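Local coordinates for protein transcription regulator (Haloarcula marismortui ATCC 43049, PDB 3CRJ) that probably acts as a dimeric DNA-binding repressor of the TetR family, recognising a cis-regulatory sequence to control transcription, at residues A[31-36]-A[110-115]; A[21-26]-A[38-43]; A[60-65]-A[121-126]. All blocks are in the same frame, centred on the assembly; numbering follows the deposited sequence.

Contact 1 of 3, residues A[31-36]-A[110-115]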
ATOM      1  N   GLY A  31       9.147  -4.667  15.132  1.00 57.98           N
ATOM      2  CA  GLY A  31       8.704  -4.840  13.758  1.00 58.78           C
ATOM      3  C   GLY A  31       8.434  -6.303  13.463  1.00 59.70           C
ATOM      4  O   GLY A  31       8.643  -7.173  14.313  1.00 59.26           O
ATOM      5  N   TYR A  32       7.983  -6.587  12.245  1.00 60.87           N
ATOM      6  CA  TYR A  32       7.722  -7.971  11.873  1.00 61.78           C
ATOM      7  C   TYR A  32       8.998  -8.818  11.831  1.00 61.65           C
ATOM      8  O   TYR A  32       9.086  -9.819  12.506  1.00 61.90           O
ATOM      9  CB  TYR A  32       6.951  -8.090  10.547  1.00 62.19           C
ATOM     10  CG  TYR A  32       6.875  -9.530  10.103  1.00 63.19           C
ATOM     11  CD1 TYR A  32       5.995 -10.422  10.715  1.00 63.76           C
ATOM     12  CD2 TYR A  32       7.716 -10.016   9.107  1.00 63.18           C
ATOM     13  CE1 TYR A  32       5.956 -11.762  10.340  1.00 63.96           C
ATOM     14  CE2 TYR A  32       7.683 -11.350   8.733  1.00 63.76           C
ATOM     15  CZ  TYR A  32       6.802 -12.216   9.353  1.00 63.53           C
ATOM     16  OH  TYR A  32       6.768 -13.540   8.979  1.00 64.27           O
ATOM     17  N   ALA A  33       9.983  -8.415  11.044  1.00 61.88           N
ATOM     18  CA  ALA A  33      11.153  -9.268  10.791  1.00 62.14           C
ATOM     19  C   ALA A  33      11.853  -9.799  12.061  1.00 62.37           C
ATOM     20  O   ALA A  33      12.335 -10.926  12.110  1.00 62.47           O
ATOM     21  CB  ALA A  33      12.144  -8.537   9.901  1.00 61.59           C
ATOM     22  N   ASP A  34      11.900  -8.977  13.094  1.00 62.68           N
ATOM     23  CA  ASP A  34      12.705  -9.304  14.237  1.00 62.54           C
ATOM     24  C   ASP A  34      11.844  -9.776  15.373  1.00 62.78           C
ATOM     25  O   ASP A  34      12.317  -9.892  16.495  1.00 63.30           O
ATOM     26  CB  ASP A  34      13.525  -8.087  14.664  1.00 62.74           C
ATOM     27  CG  ASP A  34      14.753  -7.895  13.811  1.00 62.85           C
ATOM     28  OD1 ASP A  34      15.321  -8.910  13.370  1.00 64.11           O
ATOM     29  OD2 ASP A  34      15.153  -6.739  13.571  1.00 63.24           O
ATOM     30  N   LEU A  35      10.572 -10.037  15.097  1.00 62.93           N
ATOM     31  CA  LEU A  35       9.689 -10.576  16.112  1.00 62.57           C
ATOM     32  C   LEU A  35      10.078 -12.009  16.307  1.00 62.75           C
ATOM     33  O   LEU A  35      10.426 -12.710  15.349  1.00 62.76           O
ATOM     34  CB  LEU A  35       8.254 -10.548  15.638  1.00 62.45           C
ATOM     35  CG  LEU A  35       7.157 -10.116  16.605  1.00 63.30           C
ATOM     36  CD1 LEU A  35       6.051 -11.108  16.460  1.00 65.39           C
ATOM     37  CD2 LEU A  35       7.594 -10.060  18.053  1.00 64.97           C
ATOM     38  N   THR A  36      10.028 -12.440  17.556  1.00 62.83           N
ATOM     39  CA  THR A  36      10.243 -13.836  17.912  1.00 62.58           C
ATOM     40  C   THR A  36       9.279 -14.188  19.040  1.00 62.96           C
ATOM     41  O   THR A  36       9.065 -13.393  19.948  1.00 63.35           O
ATOM     42  CB  THR A  36      11.701 -14.115  18.394  1.00 62.52           C
ATOM     43  OG1 THR A  36      11.936 -13.482  19.662  1.00 61.51           O
ATOM     44  CG2 THR A  36      12.723 -13.629  17.396  1.00 61.00           C
ATOM     45  N   LEU A 110       2.554  -3.971   9.904  1.00 58.39           N
ATOM     46  CA  LEU A 110       1.462  -4.430   9.036  1.00 58.07           C
ATOM     47  C   LEU A 110       1.760  -4.362   7.522  1.00 58.00           C
ATOM     48  O   LEU A 110       1.294  -5.206   6.764  1.00 58.16           O
ATOM     49  CB  LEU A 110       0.153  -3.706   9.372  1.00 57.96           C
ATOM     50  CG  LEU A 110      -0.509  -3.898  10.754  1.00 57.16           C
ATOM     51  CD1 LEU A 110      -1.640  -2.897  10.870  1.00 57.58           C
ATOM     52  CD2 LEU A 110      -1.060  -5.265  10.934  1.00 54.11           C
ATOM     53  N   LEU A 111       2.537  -3.376   7.085  1.00 57.58           N
ATOM     54  CA  LEU A 111       2.961  -3.303   5.689  1.00 57.23           C
ATOM     55  C   LEU A 111       3.960  -4.421   5.385  1.00 57.23           C
ATOM     56  O   LEU A 111       3.919  -5.023   4.315  1.00 56.49           O
ATOM     57  CB  LEU A 111       3.621  -1.958   5.390  1.00 56.91           C
ATOM     58  CG  LEU A 111       3.501  -1.219   4.040  1.00 57.14           C
ATOM     59  CD1 LEU A 111       4.817  -0.500   3.717  1.00 55.52           C
ATOM     60  CD2 LEU A 111       3.032  -2.042   2.837  1.00 55.04           C
ATOM     61  N   GLU A 112       4.845  -4.704   6.336  1.00 57.46           N
ATOM     62  CA  GLU A 112       5.796  -5.790   6.171  1.00 58.30           C
ATOM     63  C   GLU A 112       5.005  -7.065   5.971  1.00 58.88           C
ATOM     64  O   GLU A 112       5.286  -7.847   5.063  1.00 59.32           O
ATOM     65  CB  GLU A 112       6.706  -5.956   7.391  1.00 58.03           C
ATOM     66  CG  GLU A 112       7.663  -4.822   7.676  1.00 57.70           C
ATOM     67  CD  GLU A 112       8.499  -5.088   8.927  1.00 59.74           C
ATOM     68  OE1 GLU A 112       8.262  -4.410   9.955  1.00 61.75           O
ATOM     69  OE2 GLU A 112       9.381  -5.986   8.900  1.00 61.84           O
HETATM   70  N   MSE A 113       4.003  -7.264   6.817  1.00 59.46           N
HETATM   71  CA  MSE A 113       3.194  -8.468   6.763  1.00 60.79           C
HETATM   72  C   MSE A 113       2.335  -8.538   5.505  1.00 60.11           C
HETATM   73  O   MSE A 113       2.135  -9.626   4.965  1.00 59.96           O
HETATM   74  CB  MSE A 113       2.328  -8.578   8.006  1.00 59.99           C
HETATM   75  CG  MSE A 113       3.098  -8.908   9.246  1.00 60.72           C
HETATM   76 SE   MSE A 113       1.923  -9.027  10.777  0.90 65.71          SE
HETATM   77  CE  MSE A 113       0.615  -7.712  10.197  1.00 67.66           C
ATOM     78  N   ARG A 114       1.853  -7.382   5.036  1.00 59.92           N
ATOM     79  CA  ARG A 114       1.092  -7.311   3.785  1.00 59.74           C
ATOM     80  C   ARG A 114       1.949  -7.669   2.597  1.00 59.27           C
ATOM     81  O   ARG A 114       1.497  -8.363   1.689  1.00 58.60           O
ATOM     82  CB  ARG A 114       0.498  -5.936   3.552  1.00 59.64           C
ATOM     83  CG  ARG A 114      -0.795  -5.700   4.267  1.00 61.82           C
ATOM     84  CD  ARG A 114      -1.404  -4.362   3.861  1.00 64.21           C
ATOM     85  NE  ARG A 114      -2.393  -3.884   4.825  1.00 66.73           N
ATOM     86  CZ  ARG A 114      -2.107  -3.057   5.835  1.00 68.52           C
ATOM     87  NH1 ARG A 114      -0.847  -2.625   6.018  1.00 67.91           N
ATOM     88  NH2 ARG A 114      -3.081  -2.669   6.668  1.00 67.55           N
ATOM     89  N   SER A 115       3.190  -7.186   2.603  1.00 59.28           N
ATOM     90  CA  SER A 115       4.117  -7.492   1.518  1.00 58.93           C
ATOM     91  C   SER A 115       4.445  -8.975   1.484  1.00 59.09           C
ATOM     92  O   SER A 115       4.914  -9.465   0.472  1.00 59.44           O
ATOM     93  CB  SER A 115       5.375  -6.622   1.571  1.00 58.56           C
ATOM     94  OG  SER A 115       6.282  -7.066   2.559  1.00 57.54           O
TER
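Tyr-32 and Glu-112 bring their CA atoms to 6.4 Å where the loop that follows helix 12-30, folded into a type I turn from Tyr-32 to Leu-35, passes beside helix 104-115. Glu-112 does most of the work. Its CG lies anti to the carbonyl carbon (chi1 -66°), and from there the extended chain carries the carboxylate across to the start of the turn. The two oxygens take two successive backbone amides: Tyr-32 N donates to Glu-112 OE1 at 3.2 Å from well above the carboxylate plane, and Ala-33 N donates to OE2 of the same group at 3.3 Å on the syn side, moderately out of plane. Glu-112 OE2 also lies near the plane of the Tyr-32 ring, at its edge, and 3.6 Å from Tyr-32 CB, the atom that joins ring to backbone. OE1 has a second partner, the hydroxyl of Tyr-119 of the second subunit, so one buried carboxylate serves both the turn and the dimer.

One residue on from Glu-112, Met-113, a selenomethionine, meets the Tyr-32 ring obliquely. Its CG comes to 3.6 Å from Tyr-32 CD1, while its SE stands 5.4 Å from the ring centroid, a Met-aromatic contact. At the far end of the ring, Tyr-32 OH hydrogen-bonds to Lys-120 NZ, and Lys-58 makes a cation-pi contact with the ring. The whole is a junction between the DNA-binding head and the C-terminal core of a TetR-type regulator: a core-helix carboxylate holds the loop that leads into the predicted helix-turn-helix.

Contact 2 of 3, residues A[21-26]-A[38-43]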
ATOM      1  N   GLN A  21      -2.107  -8.929  23.408  1.00 59.64           N
ATOM      2  CA  GLN A  21      -1.545  -7.661  23.871  1.00 59.40           C
ATOM      3  C   GLN A  21      -0.013  -7.638  23.862  1.00 59.00           C
ATOM      4  O   GLN A  21       0.590  -6.703  23.354  1.00 59.44           O
ATOM      5  CB  GLN A  21      -2.118  -7.299  25.232  1.00 59.13           C
ATOM      6  CG  GLN A  21      -3.521  -6.772  25.133  1.00 60.28           C
ATOM      7  CD  GLN A  21      -4.328  -7.033  26.376  1.00 62.31           C
ATOM      8  OE1 GLN A  21      -5.360  -7.690  26.319  1.00 64.07           O
ATOM      9  NE2 GLN A  21      -3.863  -6.528  27.513  1.00 63.36           N
ATOM     10  N   ALA A  22       0.609  -8.677  24.397  1.00 58.76           N
ATOM     11  CA  ALA A  22       2.059  -8.805  24.344  1.00 58.93           C
ATOM     12  C   ALA A  22       2.513  -8.669  22.901  1.00 59.40           C
ATOM     13  O   ALA A  22       3.456  -7.922  22.611  1.00 59.68           O
ATOM     14  CB  ALA A  22       2.505 -10.135  24.901  1.00 58.11           C
ATOM     15  N   THR A  23       1.825  -9.381  22.004  1.00 59.65           N
ATOM     16  CA  THR A  23       2.129  -9.362  20.574  1.00 59.56           C
ATOM     17  C   THR A  23       2.119  -7.942  20.034  1.00 59.38           C
ATOM     18  O   THR A  23       3.141  -7.465  19.514  1.00 59.70           O
ATOM     19  CB  THR A  23       1.157 -10.230  19.804  1.00 59.31           C
ATOM     20  OG1 THR A  23       0.977 -11.440  20.531  1.00 59.62           O
ATOM     21  CG2 THR A  23       1.710 -10.560  18.426  1.00 60.09           C
ATOM     22  N   TYR A  24       0.989  -7.260  20.196  1.00 58.78           N
ATOM     23  CA  TYR A  24       0.925  -5.864  19.858  1.00 58.65           C
ATOM     24  C   TYR A  24       2.184  -5.147  20.344  1.00 58.47           C
ATOM     25  O   TYR A  24       2.869  -4.522  19.537  1.00 58.75           O
ATOM     26  CB  TYR A  24      -0.311  -5.214  20.447  1.00 59.33           C
ATOM     27  CG  TYR A  24      -0.331  -3.724  20.270  1.00 59.93           C
ATOM     28  CD1 TYR A  24      -1.039  -3.137  19.230  1.00 62.54           C
ATOM     29  CD2 TYR A  24       0.348  -2.893  21.155  1.00 61.50           C
ATOM     30  CE1 TYR A  24      -1.065  -1.740  19.068  1.00 63.58           C
ATOM     31  CE2 TYR A  24       0.339  -1.498  21.009  1.00 62.57           C
ATOM     32  CZ  TYR A  24      -0.362  -0.932  19.963  1.00 62.32           C
ATOM     33  OH  TYR A  24      -0.365   0.436  19.823  1.00 62.48           O
ATOM     34  N   ARG A  25       2.503  -5.255  21.641  1.00 57.24           N
ATOM     35  CA  ARG A  25       3.619  -4.489  22.221  1.00 55.95           C
ATOM     36  C   ARG A  25       4.948  -4.854  21.589  1.00 55.72           C
ATOM     37  O   ARG A  25       5.786  -3.987  21.359  1.00 56.23           O
ATOM     38  CB  ARG A  25       3.701  -4.635  23.740  1.00 55.73           C
ATOM     39  CG  ARG A  25       2.673  -3.809  24.516  1.00 53.76           C
ATOM     40  CD  ARG A  25       3.032  -3.753  25.991  1.00 53.28           C
ATOM     41  NE  ARG A  25       3.056  -5.070  26.647  1.00 53.04           N
ATOM     42  CZ  ARG A  25       1.976  -5.761  27.016  1.00 53.00           C
ATOM     43  NH1 ARG A  25       0.755  -5.279  26.810  1.00 53.19           N
ATOM     44  NH2 ARG A  25       2.112  -6.944  27.598  1.00 52.75           N
ATOM     45  N   ALA A  26       5.115  -6.126  21.269  1.00 55.47           N
ATOM     46  CA  ALA A  26       6.386  -6.646  20.798  1.00 55.43           C
ATOM     47  C   ALA A  26       6.596  -6.271  19.326  1.00 55.67           C
ATOM     48  O   ALA A  26       7.701  -5.816  18.931  1.00 55.22           O
ATOM     49  CB  ALA A  26       6.431  -8.142  20.992  1.00 55.27           C
ATOM     50  N   GLN A  38      10.046 -15.615  21.474  1.00 64.98           N
ATOM     51  CA  GLN A  38      10.778 -15.238  22.649  1.00 65.72           C
ATOM     52  C   GLN A  38      10.444 -13.817  23.082  1.00 65.84           C
ATOM     53  O   GLN A  38      10.186 -13.562  24.268  1.00 65.82           O
ATOM     54  CB  GLN A  38      12.272 -15.379  22.436  1.00 65.83           C
ATOM     55  CG  GLN A  38      13.058 -15.070  23.694  1.00 69.55           C
ATOM     56  CD  GLN A  38      12.366 -15.597  24.971  1.00 76.09           C
ATOM     57  OE1 GLN A  38      11.869 -14.804  25.791  1.00 79.78           O
ATOM     58  NE2 GLN A  38      12.318 -16.934  25.134  1.00 76.05           N
ATOM     59  N   ARG A  39      10.449 -12.893  22.125  1.00 65.63           N
ATOM     60  CA  ARG A  39      10.267 -11.486  22.460  1.00 65.49           C
ATOM     61  C   ARG A  39       8.820 -11.226  22.861  1.00 65.56           C
ATOM     62  O   ARG A  39       8.548 -10.510  23.831  1.00 65.41           O
ATOM     63  CB  ARG A  39      10.736 -10.587  21.323  1.00 65.49           C
ATOM     64  CG  ARG A  39      12.233 -10.318  21.404  1.00 64.65           C
ATOM     65  CD  ARG A  39      12.775  -9.918  20.067  1.00 65.19           C
ATOM     66  NE  ARG A  39      14.236  -9.946  20.046  1.00 67.03           N
ATOM     67  CZ  ARG A  39      14.985  -9.186  19.249  1.00 67.50           C
ATOM     68  NH1 ARG A  39      14.422  -8.334  18.407  1.00 69.70           N
ATOM     69  NH2 ARG A  39      16.298  -9.260  19.295  1.00 68.17           N
ATOM     70  N   ILE A  40       7.904 -11.856  22.132  1.00 65.43           N
ATOM     71  CA  ILE A  40       6.525 -11.968  22.566  1.00 65.12           C
ATOM     72  C   ILE A  40       6.469 -12.459  24.014  1.00 64.93           C
ATOM     73  O   ILE A  40       5.888 -11.797  24.873  1.00 64.89           O
ATOM     74  CB  ILE A  40       5.765 -12.921  21.662  1.00 65.18           C
ATOM     75  CG1 ILE A  40       5.813 -12.396  20.227  1.00 64.80           C
ATOM     76  CG2 ILE A  40       4.344 -13.127  22.189  1.00 65.39           C
ATOM     77  CD1 ILE A  40       5.098 -13.274  19.222  1.00 65.11           C
ATOM     78  N   ALA A  41       7.106 -13.592  24.292  1.00 64.56           N
ATOM     79  CA  ALA A  41       7.084 -14.125  25.645  1.00 64.63           C
ATOM     80  C   ALA A  41       7.643 -13.147  26.660  1.00 64.63           C
ATOM     81  O   ALA A  41       7.063 -12.980  27.722  1.00 64.54           O
ATOM     82  CB  ALA A  41       7.805 -15.438  25.721  1.00 65.18           C
ATOM     83  N   ASP A  42       8.759 -12.494  26.344  1.00 65.00           N
ATOM     84  CA  ASP A  42       9.286 -11.446  27.236  1.00 65.41           C
ATOM     85  C   ASP A  42       8.254 -10.352  27.545  1.00 64.51           C
ATOM     86  O   ASP A  42       8.173  -9.844  28.651  1.00 64.17           O
ATOM     87  CB  ASP A  42      10.579 -10.829  26.710  1.00 65.63           C
ATOM     88  CG  ASP A  42      11.132  -9.755  27.656  1.00 69.29           C
ATOM     89  OD1 ASP A  42      10.645  -8.591  27.623  1.00 72.41           O
ATOM     90  OD2 ASP A  42      12.055 -10.068  28.452  1.00 72.35           O
ATOM     91  N   GLU A  43       7.454  -9.998  26.557  1.00 64.70           N
ATOM     92  CA  GLU A  43       6.423  -9.005  26.780  1.00 64.50           C
ATOM     93  C   GLU A  43       5.208  -9.535  27.543  1.00 63.82           C
ATOM     94  O   GLU A  43       4.487  -8.772  28.173  1.00 63.73           O
ATOM     95  CB  GLU A  43       6.029  -8.358  25.459  1.00 64.76           C
ATOM     96  CG  GLU A  43       6.873  -7.125  25.141  1.00 65.89           C
ATOM     97  CD  GLU A  43       6.408  -5.891  25.881  1.00 66.18           C
ATOM     98  OE1 GLU A  43       5.497  -6.003  26.724  1.00 66.93           O
ATOM     99  OE2 GLU A  43       6.959  -4.806  25.619  1.00 67.00           O
TER
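Arg-25 and Glu-43 form the polar side of this crossing. Arg-25 reaches side-on with two nitrogens: NE meets Glu-43 OE1 at 2.6 Å in a nearly straight salt bridge, and NH2 donates to the backbone O of Glu-43 at 3.1 Å. Both acceptors lie close to the guanidinium plane, yet the carboxylate is turned 55° against it and OE1 is met from above its own plane. The Arg-25 chain bends at chi3 (-61°), which swings NE round toward the acid, and Glu-43 itself bends at chi2. Gln-21 O and Ala-22 CA lie against one face of the guanidinium, toward its rim.

Beside the salt bridge two alanines make the close approach. Ala-22 CB is 3.8 Å from Ile-40 O and 4.0 Å from Glu-43 CB; Ala-26 CB, one turn on, points at Ile-40 CA from 4.1 Å. Thr-23 runs side by side with Ile-40, its OG1 4.1 Å from Ile-40 CG2, while that hydroxyl is bonded to Ile-19 O one turn back.

With alanines on the side of helix 12-30, the axes of the two segments come within 8.2 Å at an angle of 114°. Helix 37-44, the first of the predicted helix-turn-helix, thus lies across helix 12-30. Leu-61 of helix 58-78 packs on both Thr-23 and Ile-40, Leu-35 of the connecting loop covers Ala-26 and Ile-40, and Val-51 of helix 48-52 rests on Ala-41.

Contact 3 of 3, residues A[60-65]-A[121-126]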
ATOM      1  N   ASP A  60       1.596 -18.772  13.039  1.00 61.64           N
ATOM      2  CA  ASP A  60       0.290 -19.096  13.592  1.00 61.52           C
ATOM      3  C   ASP A  60      -0.170 -17.949  14.474  1.00 60.66           C
ATOM      4  O   ASP A  60      -1.320 -17.515  14.423  1.00 60.23           O
ATOM      5  CB  ASP A  60       0.365 -20.357  14.448  1.00 62.42           C
ATOM      6  CG  ASP A  60       0.622 -21.608  13.636  1.00 64.38           C
ATOM      7  OD1 ASP A  60       1.276 -21.502  12.573  1.00 67.12           O
ATOM      8  OD2 ASP A  60       0.183 -22.698  14.085  1.00 66.24           O
ATOM      9  N   LEU A  61       0.769 -17.455  15.276  1.00 60.08           N
ATOM     10  CA  LEU A  61       0.494 -16.451  16.278  1.00 59.03           C
ATOM     11  C   LEU A  61       0.038 -15.155  15.628  1.00 58.64           C
ATOM     12  O   LEU A  61      -0.901 -14.523  16.100  1.00 58.72           O
ATOM     13  CB  LEU A  61       1.733 -16.234  17.137  1.00 58.68           C
ATOM     14  CG  LEU A  61       1.514 -15.428  18.411  1.00 58.17           C
ATOM     15  CD1 LEU A  61       2.494 -15.882  19.452  1.00 57.26           C
ATOM     16  CD2 LEU A  61       1.642 -13.928  18.154  1.00 57.69           C
ATOM     17  N   LEU A  62       0.683 -14.777  14.533  1.00 57.91           N
ATOM     18  CA  LEU A  62       0.335 -13.545  13.849  1.00 57.68           C
ATOM     19  C   LEU A  62      -0.925 -13.662  12.994  1.00 57.56           C
ATOM     20  O   LEU A  62      -1.587 -12.666  12.710  1.00 57.14           O
ATOM     21  CB  LEU A  62       1.518 -13.054  13.027  1.00 57.72           C
ATOM     22  CG  LEU A  62       2.735 -12.564  13.818  1.00 58.90           C
ATOM     23  CD1 LEU A  62       3.868 -12.247  12.866  1.00 59.55           C
ATOM     24  CD2 LEU A  62       2.396 -11.331  14.685  1.00 58.79           C
ATOM     25  N   ALA A  63      -1.277 -14.872  12.574  1.00 57.70           N
ATOM     26  CA  ALA A  63      -2.554 -15.023  11.898  1.00 58.07           C
ATOM     27  C   ALA A  63      -3.628 -14.689  12.919  1.00 57.95           C
ATOM     28  O   ALA A  63      -4.523 -13.884  12.644  1.00 57.99           O
ATOM     29  CB  ALA A  63      -2.735 -16.420  11.349  1.00 58.50           C
ATOM     30  N   ALA A  64      -3.498 -15.279  14.108  1.00 57.79           N
ATOM     31  CA  ALA A  64      -4.374 -14.965  15.250  1.00 57.64           C
ATOM     32  C   ALA A  64      -4.402 -13.453  15.553  1.00 57.85           C
ATOM     33  O   ALA A  64      -5.479 -12.884  15.749  1.00 57.84           O
ATOM     34  CB  ALA A  64      -3.961 -15.758  16.470  1.00 56.84           C
ATOM     35  N   PHE A  65      -3.226 -12.813  15.542  1.00 57.80           N
ATOM     36  CA  PHE A  65      -3.112 -11.385  15.822  1.00 58.28           C
ATOM     37  C   PHE A  65      -3.834 -10.545  14.776  1.00 58.86           C
ATOM     38  O   PHE A  65      -4.446  -9.527  15.108  1.00 59.35           O
ATOM     39  CB  PHE A  65      -1.650 -10.940  15.958  1.00 58.37           C
ATOM     40  CG  PHE A  65      -1.492  -9.490  16.358  1.00 58.92           C
ATOM     41  CD1 PHE A  65      -1.731  -9.081  17.674  1.00 59.65           C
ATOM     42  CD2 PHE A  65      -1.125  -8.529  15.423  1.00 58.73           C
ATOM     43  CE1 PHE A  65      -1.599  -7.736  18.044  1.00 58.86           C
ATOM     44  CE2 PHE A  65      -0.991  -7.172  15.789  1.00 59.18           C
ATOM     45  CZ  PHE A  65      -1.233  -6.784  17.101  1.00 58.87           C
ATOM     46  N   GLU A 121      -0.392 -18.004   2.792  1.00 61.20           N
ATOM     47  CA  GLU A 121      -1.845 -18.072   2.726  1.00 61.22           C
ATOM     48  C   GLU A 121      -2.555 -17.539   3.967  1.00 61.02           C
ATOM     49  O   GLU A 121      -3.535 -16.798   3.848  1.00 61.35           O
ATOM     50  CB  GLU A 121      -2.278 -19.506   2.505  1.00 61.41           C
ATOM     51  CG  GLU A 121      -2.729 -19.804   1.114  1.00 62.87           C
ATOM     52  CD  GLU A 121      -3.323 -21.185   1.044  1.00 65.53           C
ATOM     53  OE1 GLU A 121      -4.558 -21.303   1.215  1.00 67.43           O
ATOM     54  OE2 GLU A 121      -2.549 -22.152   0.867  1.00 65.29           O
ATOM     55  N   ALA A 122      -2.069 -17.916   5.149  1.00 60.62           N
ATOM     56  CA  ALA A 122      -2.718 -17.530   6.389  1.00 59.99           C
ATOM     57  C   ALA A 122      -2.831 -16.018   6.500  1.00 60.26           C
ATOM     58  O   ALA A 122      -3.846 -15.516   6.998  1.00 60.40           O
ATOM     59  CB  ALA A 122      -1.987 -18.099   7.573  1.00 60.14           C
ATOM     60  N   PHE A 123      -1.810 -15.295   6.023  1.00 59.69           N
ATOM     61  CA  PHE A 123      -1.839 -13.833   6.034  1.00 59.57           C
ATOM     62  C   PHE A 123      -2.763 -13.316   4.929  1.00 59.95           C
ATOM     63  O   PHE A 123      -3.610 -12.431   5.148  1.00 60.26           O
ATOM     64  CB  PHE A 123      -0.423 -13.235   5.839  1.00 59.42           C
ATOM     65  CG  PHE A 123       0.521 -13.391   7.032  1.00 57.79           C
ATOM     66  CD1 PHE A 123       0.189 -14.169   8.149  1.00 56.13           C
ATOM     67  CD2 PHE A 123       1.775 -12.772   7.004  1.00 56.27           C
ATOM     68  CE1 PHE A 123       1.086 -14.315   9.219  1.00 54.74           C
ATOM     69  CE2 PHE A 123       2.675 -12.905   8.075  1.00 54.88           C
ATOM     70  CZ  PHE A 123       2.325 -13.682   9.178  1.00 56.02           C
ATOM     71  N   SER A 124      -2.578 -13.864   3.730  1.00 60.13           N
ATOM     72  CA  SER A 124      -3.383 -13.497   2.575  1.00 59.85           C
ATOM     73  C   SER A 124      -4.871 -13.678   2.856  1.00 59.61           C
ATOM     74  O   SER A 124      -5.645 -12.724   2.698  1.00 59.45           O
ATOM     75  CB  SER A 124      -2.979 -14.313   1.358  1.00 59.95           C
ATOM     76  OG  SER A 124      -3.647 -13.816   0.216  1.00 61.56           O
ATOM     77  N   ASP A 125      -5.267 -14.879   3.281  1.00 59.04           N
ATOM     78  CA  ASP A 125      -6.650 -15.118   3.719  1.00 59.33           C
ATOM     79  C   ASP A 125      -7.167 -14.028   4.662  1.00 59.30           C
ATOM     80  O   ASP A 125      -8.319 -13.591   4.547  1.00 59.09           O
ATOM     81  CB  ASP A 125      -6.780 -16.465   4.439  1.00 59.31           C
ATOM     82  CG  ASP A 125      -6.540 -17.651   3.528  1.00 60.09           C
ATOM     83  OD1 ASP A 125      -6.629 -17.485   2.298  1.00 61.65           O
ATOM     84  OD2 ASP A 125      -6.261 -18.762   4.044  1.00 61.09           O
ATOM     85  N   ARG A 126      -6.291 -13.603   5.578  1.00 59.39           N
ATOM     86  CA  ARG A 126      -6.621 -12.754   6.720  1.00 59.30           C
ATOM     87  C   ARG A 126      -6.828 -11.318   6.307  1.00 59.70           C
ATOM     88  O   ARG A 126      -7.708 -10.631   6.840  1.00 59.80           O
ATOM     89  CB  ARG A 126      -5.477 -12.797   7.727  1.00 59.41           C
ATOM     90  CG  ARG A 126      -5.727 -13.502   9.044  1.00 58.87           C
ATOM     91  CD  ARG A 126      -6.711 -14.592   8.921  1.00 59.40           C
ATOM     92  NE  ARG A 126      -6.533 -15.583   9.974  1.00 59.60           N
ATOM     93  CZ  ARG A 126      -5.974 -16.777   9.780  1.00 59.53           C
ATOM     94  NH1 ARG A 126      -5.524 -17.116   8.579  1.00 58.50           N
ATOM     95  NH2 ARG A 126      -5.877 -17.638  10.783  1.00 58.18           N
TER
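Ala-122 opens the contact against Ala-63, their CB atoms 4.2 Å apart, where the first turn of helix 121-148 runs beside helix 58-78. The two segments point the same way, with axes 9.5 Å apart and only 4° between them, and Ala-63 sits at the middle of the interface.

Next comes Phe-123. Its CB leaves the helix to one side, and the ring then reaches across toward Leu-62 and the backbone of Ala-63. The ring end does the touching: CZ lies 4.0 Å from Leu-62 CB, and CE1 is 4.1 Å from Ala-63 N, both approached obliquely to the ring. Tyr-32, in the loop after helix 12-30, packs on both Leu-62 and Phe-123.

One turn after Ala-122, Arg-126 folds its side chain over Ala-63. The chain bends at chi2 (30°), which turns CD out of an extended course. The flat guanidinium ends with one face on the methyl, Ala-63 CB lying 3.4 Å from Arg-126 NH2, toward the rim of the group. Its main polar partner is Asp-67, further along helix 58-78, in a salt bridge from NE; NH1 adds only a weak, bent hydrogen bond back to Ala-122 O at 2.8 Å.

The near-parallel pairing is that of the TetR fold, in which the helix leading out of the DNA-binding head, here 58-78, packs against helices of the C-terminal core; the arginine laid over an alanine is a detail of this protein.

How the contacts relate
From the N terminus, contact 2 closes first, a short loop of eleven residues that brings helix 37-44 back across helix 12-30. Contact 1 starts within that loop, so the two cross; the turn of contact 1 lies in the bend that contact 2 closes. Its partner lies far ahead on helix 104-115, and contact 3, opening on helix 58-78 before that and closing on helix 121-148 after it, crosses contact 1 in turn. Contacts 2 and 3 follow in series but still touch, through Leu-61 and Phe-65 against Thr-23. Contact 2 thus works inside the DNA-binding head, while contacts 1 and 3 tie that head and its connecting helix to the C-terminal core.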